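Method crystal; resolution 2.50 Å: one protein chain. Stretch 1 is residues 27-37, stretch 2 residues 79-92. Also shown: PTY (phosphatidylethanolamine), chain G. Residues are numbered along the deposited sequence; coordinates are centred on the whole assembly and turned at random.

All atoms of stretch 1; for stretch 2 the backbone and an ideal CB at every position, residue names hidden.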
# COMPACT_ATOMS: atom_id res chain seq x y z
N PHE A 27 9.22 0.51 6.75
CA PHE A 27 7.92 -0.11 6.42
C PHE A 27 7.31 0.43 5.13
O PHE A 27 6.85 -0.32 4.29
CB PHE A 27 6.91 0.12 7.55
CG PHE A 27 5.53 -0.43 7.26
CD1 PHE A 27 5.23 -1.76 7.55
CD2 PHE A 27 4.55 0.37 6.69
CE1 PHE A 27 3.94 -2.28 7.27
CE2 PHE A 27 3.28 -0.15 6.38
CZ PHE A 27 2.98 -1.49 6.68
N VAL A 28 7.29 1.75 4.99
CA VAL A 28 6.73 2.36 3.80
C VAL A 28 7.56 1.96 2.58
O VAL A 28 7.00 1.68 1.52
CB VAL A 28 6.55 3.91 3.94
CG1 VAL A 28 6.28 4.58 2.60
CG2 VAL A 28 5.43 4.23 4.92
N ASP A 29 8.87 1.87 2.74
CA ASP A 29 9.72 1.42 1.65
C ASP A 29 9.28 0.06 1.19
O ASP A 29 9.09 -0.16 0.02
CB ASP A 29 11.19 1.37 2.04
CG ASP A 29 11.81 2.73 2.14
OD1 ASP A 29 11.41 3.64 1.35
OD2 ASP A 29 12.69 2.90 3.00
N ILE A 30 9.14 -0.85 2.14
CA ILE A 30 8.77 -2.23 1.86
C ILE A 30 7.36 -2.29 1.23
O ILE A 30 7.19 -2.96 0.20
CB ILE A 30 8.82 -3.08 3.17
CG1 ILE A 30 10.27 -3.17 3.68
CG2 ILE A 30 8.20 -4.47 2.93
CD1 ILE A 30 10.44 -3.80 5.09
N ALA A 31 6.38 -1.59 1.83
CA ALA A 31 5.00 -1.49 1.30
C ALA A 31 4.98 -0.94 -0.13
O ALA A 31 4.20 -1.42 -0.97
CB ALA A 31 4.09 -0.64 2.23
N ARG A 32 5.86 0.04 -0.39
CA ARG A 32 6.02 0.59 -1.75
C ARG A 32 6.37 -0.46 -2.78
O ARG A 32 5.68 -0.59 -3.79
CB ARG A 32 7.06 1.71 -1.79
CG ARG A 32 6.49 3.06 -1.43
CD ARG A 32 7.52 4.16 -1.69
NE ARG A 32 7.20 5.31 -0.88
CZ ARG A 32 8.07 6.20 -0.44
NH1 ARG A 32 9.35 6.08 -0.75
NH2 ARG A 32 7.66 7.23 0.30
N LEU A 33 7.44 -1.22 -2.53
CA LEU A 33 7.87 -2.22 -3.53
C LEU A 33 6.87 -3.35 -3.61
O LEU A 33 6.67 -3.94 -4.65
CB LEU A 33 9.27 -2.76 -3.24
CG LEU A 33 10.36 -1.68 -3.38
CD1 LEU A 33 11.64 -2.10 -2.66
CD2 LEU A 33 10.65 -1.32 -4.86
N SER A 34 6.21 -3.63 -2.51
CA SER A 34 5.35 -4.79 -2.49
C SER A 34 4.06 -4.58 -3.30
O SER A 34 3.60 -5.47 -4.00
CB SER A 34 5.09 -5.20 -1.04
OG SER A 34 3.94 -6.01 -0.93
N ILE A 35 3.50 -3.39 -3.23
CA ILE A 35 2.28 -3.11 -3.94
C ILE A 35 2.64 -2.77 -5.39
O ILE A 35 1.84 -2.94 -6.30
CB ILE A 35 1.45 -1.97 -3.23
CG1 ILE A 35 -0.02 -2.04 -3.63
CG2 ILE A 35 2.04 -0.57 -3.49
CD1 ILE A 35 -0.89 -0.97 -2.93
N GLN A 36 3.86 -2.28 -5.59
CA GLN A 36 4.37 -2.06 -6.93
C GLN A 36 4.37 -3.38 -7.69
O GLN A 36 3.82 -3.47 -8.80
CB GLN A 36 5.78 -1.49 -6.86
CG GLN A 36 6.41 -1.38 -8.22
CD GLN A 36 7.65 -0.55 -8.24
OE1 GLN A 36 7.89 0.30 -7.36
NE2 GLN A 36 8.45 -0.76 -9.26
N LYS A 37 4.97 -4.42 -7.11
CA LYS A 37 4.92 -5.75 -7.73
C LYS A 37 3.52 -6.27 -7.96
O LYS A 37 3.26 -6.87 -9.00
CB LYS A 37 5.70 -6.78 -6.93
CG LYS A 37 7.17 -6.68 -7.14
CD LYS A 37 7.85 -7.12 -5.85
CE LYS A 37 9.36 -7.06 -5.97
NZ LYS A 37 9.92 -8.13 -5.10
N UNK A 79 -1.33 7.90 6.80
CA UNK A 79 -0.23 8.53 6.11
C UNK A 79 0.47 7.50 5.14
O UNK A 79 0.89 7.85 4.04
CB UNK A 79 0.76 9.09 7.13
N UNK A 80 0.51 6.23 5.52
CA UNK A 80 1.15 5.23 4.68
C UNK A 80 0.36 4.97 3.38
O UNK A 80 0.96 4.77 2.32
CB UNK A 80 1.31 3.93 5.47
N UNK A 81 -0.97 4.96 3.50
CA UNK A 81 -1.92 4.85 2.39
C UNK A 81 -1.75 5.99 1.42
O UNK A 81 -1.59 5.78 0.22
CB UNK A 81 -3.36 4.82 2.91
N UNK A 82 -1.75 7.21 1.93
CA UNK A 82 -1.46 8.38 1.08
C UNK A 82 -0.12 8.22 0.32
O UNK A 82 -0.02 8.56 -0.86
CB UNK A 82 -1.42 9.65 1.94
N UNK A 83 0.88 7.66 1.00
CA UNK A 83 2.19 7.48 0.41
C UNK A 83 2.14 6.46 -0.71
O UNK A 83 2.65 6.68 -1.78
CB UNK A 83 3.20 7.05 1.47
N UNK A 84 1.50 5.33 -0.46
CA UNK A 84 1.29 4.32 -1.50
C UNK A 84 0.54 4.85 -2.72
O UNK A 84 0.87 4.50 -3.83
CB UNK A 84 0.52 3.13 -0.91
N UNK A 85 -0.44 5.72 -2.50
CA UNK A 85 -1.09 6.41 -3.60
C UNK A 85 -0.13 7.19 -4.49
O UNK A 85 -0.14 7.02 -5.71
CB UNK A 85 -2.15 7.36 -3.05
N UNK A 86 0.71 8.01 -3.89
CA UNK A 86 1.62 8.81 -4.62
C UNK A 86 2.57 7.89 -5.42
O UNK A 86 2.83 8.13 -6.62
CB UNK A 86 2.38 9.74 -3.67
N UNK A 87 3.06 6.84 -4.77
CA UNK A 87 3.96 5.92 -5.38
C UNK A 87 3.28 5.23 -6.57
O UNK A 87 3.83 5.22 -7.67
CB UNK A 87 4.45 4.90 -4.35
N UNK A 88 2.07 4.70 -6.38
CA UNK A 88 1.39 4.02 -7.50
C UNK A 88 1.20 4.90 -8.73
O UNK A 88 1.28 4.41 -9.86
CB UNK A 88 0.02 3.51 -7.04
N UNK A 89 0.97 6.19 -8.52
CA UNK A 89 0.76 7.12 -9.61
C UNK A 89 1.97 7.19 -10.47
O UNK A 89 1.88 7.22 -11.71
CB UNK A 89 0.40 8.51 -9.09
N UNK A 90 3.12 7.17 -9.81
CA UNK A 90 4.41 7.17 -10.49
C UNK A 90 4.76 5.82 -11.18
O UNK A 90 5.33 5.78 -12.27
CB UNK A 90 5.50 7.52 -9.48
N UNK A 91 4.41 4.72 -10.52
CA UNK A 91 4.57 3.43 -11.15
C UNK A 91 3.73 3.41 -12.45
O UNK A 91 4.23 3.05 -13.51
CB UNK A 91 4.16 2.31 -10.20
N UNK A 92 2.48 3.85 -12.36
CA UNK A 92 1.58 3.89 -13.49
C UNK A 92 2.06 4.80 -14.61
O UNK A 92 1.89 4.50 -15.77
CB UNK A 92 0.19 4.34 -13.02
C1 PTY G . 11.99 0.40 -10.88
C2 PTY G . 10.05 -2.80 -15.85
C3 PTY G . 8.98 -2.98 -14.77
O4 PTY G . 12.27 1.27 -9.78
C5 PTY G . 10.43 0.06 -12.79
C6 PTY G . 10.58 0.66 -11.39
O7 PTY G . 10.33 2.07 -11.43
C8 PTY G . 8.99 2.47 -10.99
O10 PTY G . 8.01 1.87 -11.40
C11 PTY G . 8.79 3.64 -10.04
C12 PTY G . 9.42 4.90 -10.64
C13 PTY G . 8.89 6.19 -10.01
C14 PTY G . 9.48 6.46 -8.63
C15 PTY G . 10.58 7.51 -8.67
C16 PTY G . 11.45 7.45 -7.42
C17 PTY G . 10.85 8.31 -6.31
C18 PTY G . 11.66 8.24 -5.02
C19 PTY G . 11.32 9.42 -4.11
C20 PTY G . 10.55 8.96 -2.87
C21 PTY G . 9.10 9.42 -2.90
C22 PTY G . 8.95 10.86 -2.40
C23 PTY G . 8.31 10.94 -1.02
C24 PTY G . 6.82 11.29 -1.10
C25 PTY G . 6.12 10.80 0.17
C26 PTY G . 4.60 10.80 0.05
C27 PTY G . 4.01 10.65 1.45
C28 PTY G . 2.62 11.25 1.59
C29 PTY G . 2.01 10.79 2.90
C30 PTY G . 13.37 2.22 -9.84
C31 PTY G . 13.25 3.49 -10.66
O30 PTY G . 14.38 1.98 -9.20
C32 PTY G . 13.14 4.72 -9.76
C33 PTY G . 13.46 5.99 -10.54
C34 PTY G . 14.42 6.90 -9.77
C35 PTY G . 14.41 8.31 -10.35
C36 PTY G . 15.84 8.84 -10.53
C37 PTY G . 16.15 9.94 -9.52
C38 PTY G . 17.63 9.93 -9.14
C39 PTY G . 17.82 9.50 -7.68
C40 PTY G . 18.44 10.63 -6.85
C41 PTY G . 18.15 10.44 -5.36
C42 PTY G . 17.25 11.56 -4.82
C43 PTY G . 17.52 11.82 -3.34
C44 PTY G . 16.23 11.90 -2.55
P1 PTY G . 10.16 -2.57 -12.40
O11 PTY G . 9.56 -3.52 -13.58
O12 PTY G . 9.55 -3.02 -11.09
O13 PTY G . 11.66 -2.55 -12.54
O14 PTY G . 9.59 -1.09 -12.74
N1 PTY G . 9.84 -3.77 -16.91

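Both stretches are helical throughout. Their axes approach to 9.9 Å, with 45° between their N-to-C directions. Every backbone angle in stretch 2 is helical, so proline is unlikely and the choice at each position rests on its surroundings.

Position 79 points sideways, and its ideal CB has no atom of stretch 1 within 5.5 Å. Many side chains would fit. It is Lys 79, whose backbone O lies 3.3 Å from PTY C29.

Position 80 points toward stretch 1. Its ideal CB is 4.2 Å from Val 28 CG2 and 4.6 Å from Phe 27 CE2. A small apolar residue suits so close an approach. It is Ala 80, with CB 4.1 Å from Val 28 CG2.

Positions 81 and 82 are out of reach of stretch 1, which sets no preference there. They are Val 81 and Met 82, the latter as selenomethionine.

Position 83 points toward stretch 1. Its ideal CB is 4.1 Å from Val 28 CG1 and 4.6 Å from Arg 32 NH2. The guanidinium offers positive charge and several N-H groups, so a short acid fits best; Asn or Ser could also accept a hydrogen bond. It is Asp 83. Arg 32 NE donates to Asp 83 OD1 and Arg 32 NH2 to Asp 83 OD2, both at 2.6 Å. This two-pronged salt bridge meets the edge of the guanidinium, while PTY C21 lies over one face.

Position 84 points sideways, with its ideal CB 4.8 Å from Ile 35 CG2. Ala 31 and the carbons of Arg 32 are within reach of a longer side chain. Leu, Ile or Met could turn inward. It is Leu 84. Its CD1 is 3.9 Å from Ala 31 CB, and its CG is 3.9 Å from Ile 35 CG2.

Position 85 points away, and a polar residue is as suitable as any. It is Lys 85. Position 86 is out of reach, but a lipid chain runs alongside; many side chains would fit. It is Tyr 86, whose CD1 is 3.7 Å from PTY C24.

Position 87 points toward stretch 1, its ideal CB 4.0 Å from Arg 32 CG. The Arg 32 carbons offer a surface for a flat group, and Gln 36 OE1 offers an acceptor. His suits both; Gln could reach the acceptor. It is His 87. Arg 32 CG sits over the ring face, 3.9 Å from the ring centroid, in a CH-pi contact. At the ring edge, His 87 NE2 donates to Gln 36 OE1 at 2.9 Å.

Position 88 points sideways, with no atom of stretch 1 within 5.5 Å of its ideal CB. A longer apolar chain could still reach Ile 35. It is Leu 88, whose CD2 is 3.8 Å from Ile 35 CD1.

Position 89 is out of reach, so many side chains would do; it is Gln 89. Position 90 points sideways, beside the lipid, and a long chain suits; it is Lys 90.

Position 91 points toward stretch 1, with its ideal CB 4.8 Å from Gln 36 CG. A modest apolar residue suits. It is Val 91, with CG2 3.7 Å from Gln 36 OE1.

Position 92 is out of reach, so many side chains would fit; it is Tyr 92.

Stretch 2, residues 79-92: KAVMDLKYHLQKVY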
# COMPACT_ATOMS: atom_id res chain seq x y z
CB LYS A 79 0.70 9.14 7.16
CG LYS A 79 1.84 9.96 6.61
CD LYS A 79 2.48 10.87 7.67
CE LYS A 79 4.01 11.02 7.41
NZ LYS A 79 4.84 10.77 8.67
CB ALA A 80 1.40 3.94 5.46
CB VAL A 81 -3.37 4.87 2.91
CG1 VAL A 81 -4.40 5.08 1.74
CG2 VAL A 81 -3.68 3.60 3.70
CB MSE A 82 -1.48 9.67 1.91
CG MSE A 82 -2.88 10.10 2.35
SE MSE A 82 -4.17 10.09 0.82
CE MSE A 82 -3.25 11.43 -0.33
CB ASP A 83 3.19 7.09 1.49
CG ASP A 83 4.62 7.07 0.99
OD1 ASP A 83 4.96 6.23 0.11
OD2 ASP A 83 5.43 7.90 1.46
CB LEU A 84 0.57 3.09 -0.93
CG LEU A 84 1.51 1.95 -0.52
CD1 LEU A 84 2.78 2.43 0.14
CD2 LEU A 84 0.77 0.98 0.35
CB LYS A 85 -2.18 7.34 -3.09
CG LYS A 85 -3.02 7.99 -4.19
CD LYS A 85 -4.16 8.75 -3.60
CE LYS A 85 -4.77 9.68 -4.62
NZ LYS A 85 -5.52 10.77 -3.94
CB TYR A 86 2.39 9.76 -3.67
CG TYR A 86 3.23 10.83 -4.38
CD1 TYR A 86 4.59 10.99 -4.08
CD2 TYR A 86 2.67 11.66 -5.36
CE1 TYR A 86 5.37 11.98 -4.73
CE2 TYR A 86 3.42 12.65 -6.01
CZ TYR A 86 4.77 12.80 -5.70
OH TYR A 86 5.50 13.77 -6.38
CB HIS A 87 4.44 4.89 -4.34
CG HIS A 87 5.42 3.91 -4.89
ND1 HIS A 87 6.73 4.25 -5.18
CD2 HIS A 87 5.30 2.59 -5.18
CE1 HIS A 87 7.37 3.18 -5.63
NE2 HIS A 87 6.53 2.16 -5.63
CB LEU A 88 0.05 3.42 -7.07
CG LEU A 88 -0.03 1.91 -6.87
CD1 LEU A 88 1.33 1.17 -6.83
CD2 LEU A 88 -0.84 1.60 -5.67
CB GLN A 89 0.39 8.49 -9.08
CG GLN A 89 -1.07 8.55 -8.64
CD GLN A 89 -1.41 9.82 -7.91
OE1 GLN A 89 -0.54 10.66 -7.68
NE2 GLN A 89 -2.69 9.98 -7.54
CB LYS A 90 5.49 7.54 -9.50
CG LYS A 90 5.38 8.94 -8.97
CD LYS A 90 6.76 9.36 -8.56
CE LYS A 90 6.78 10.26 -7.38
NZ LYS A 90 6.57 9.48 -6.14
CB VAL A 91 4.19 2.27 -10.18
CG1 VAL A 91 4.13 0.93 -10.92
CG2 VAL A 91 5.17 2.21 -8.97
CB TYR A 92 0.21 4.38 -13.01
CG TYR A 92 -0.92 4.16 -13.99
CD1 TYR A 92 -1.02 2.96 -14.71
CD2 TYR A 92 -1.90 5.14 -14.19
CE1 TYR A 92 -2.06 2.74 -15.58
CE2 TYR A 92 -2.96 4.93 -15.09
CZ TYR A 92 -3.02 3.71 -15.77
OH TYR A 92 -4.02 3.43 -16.66
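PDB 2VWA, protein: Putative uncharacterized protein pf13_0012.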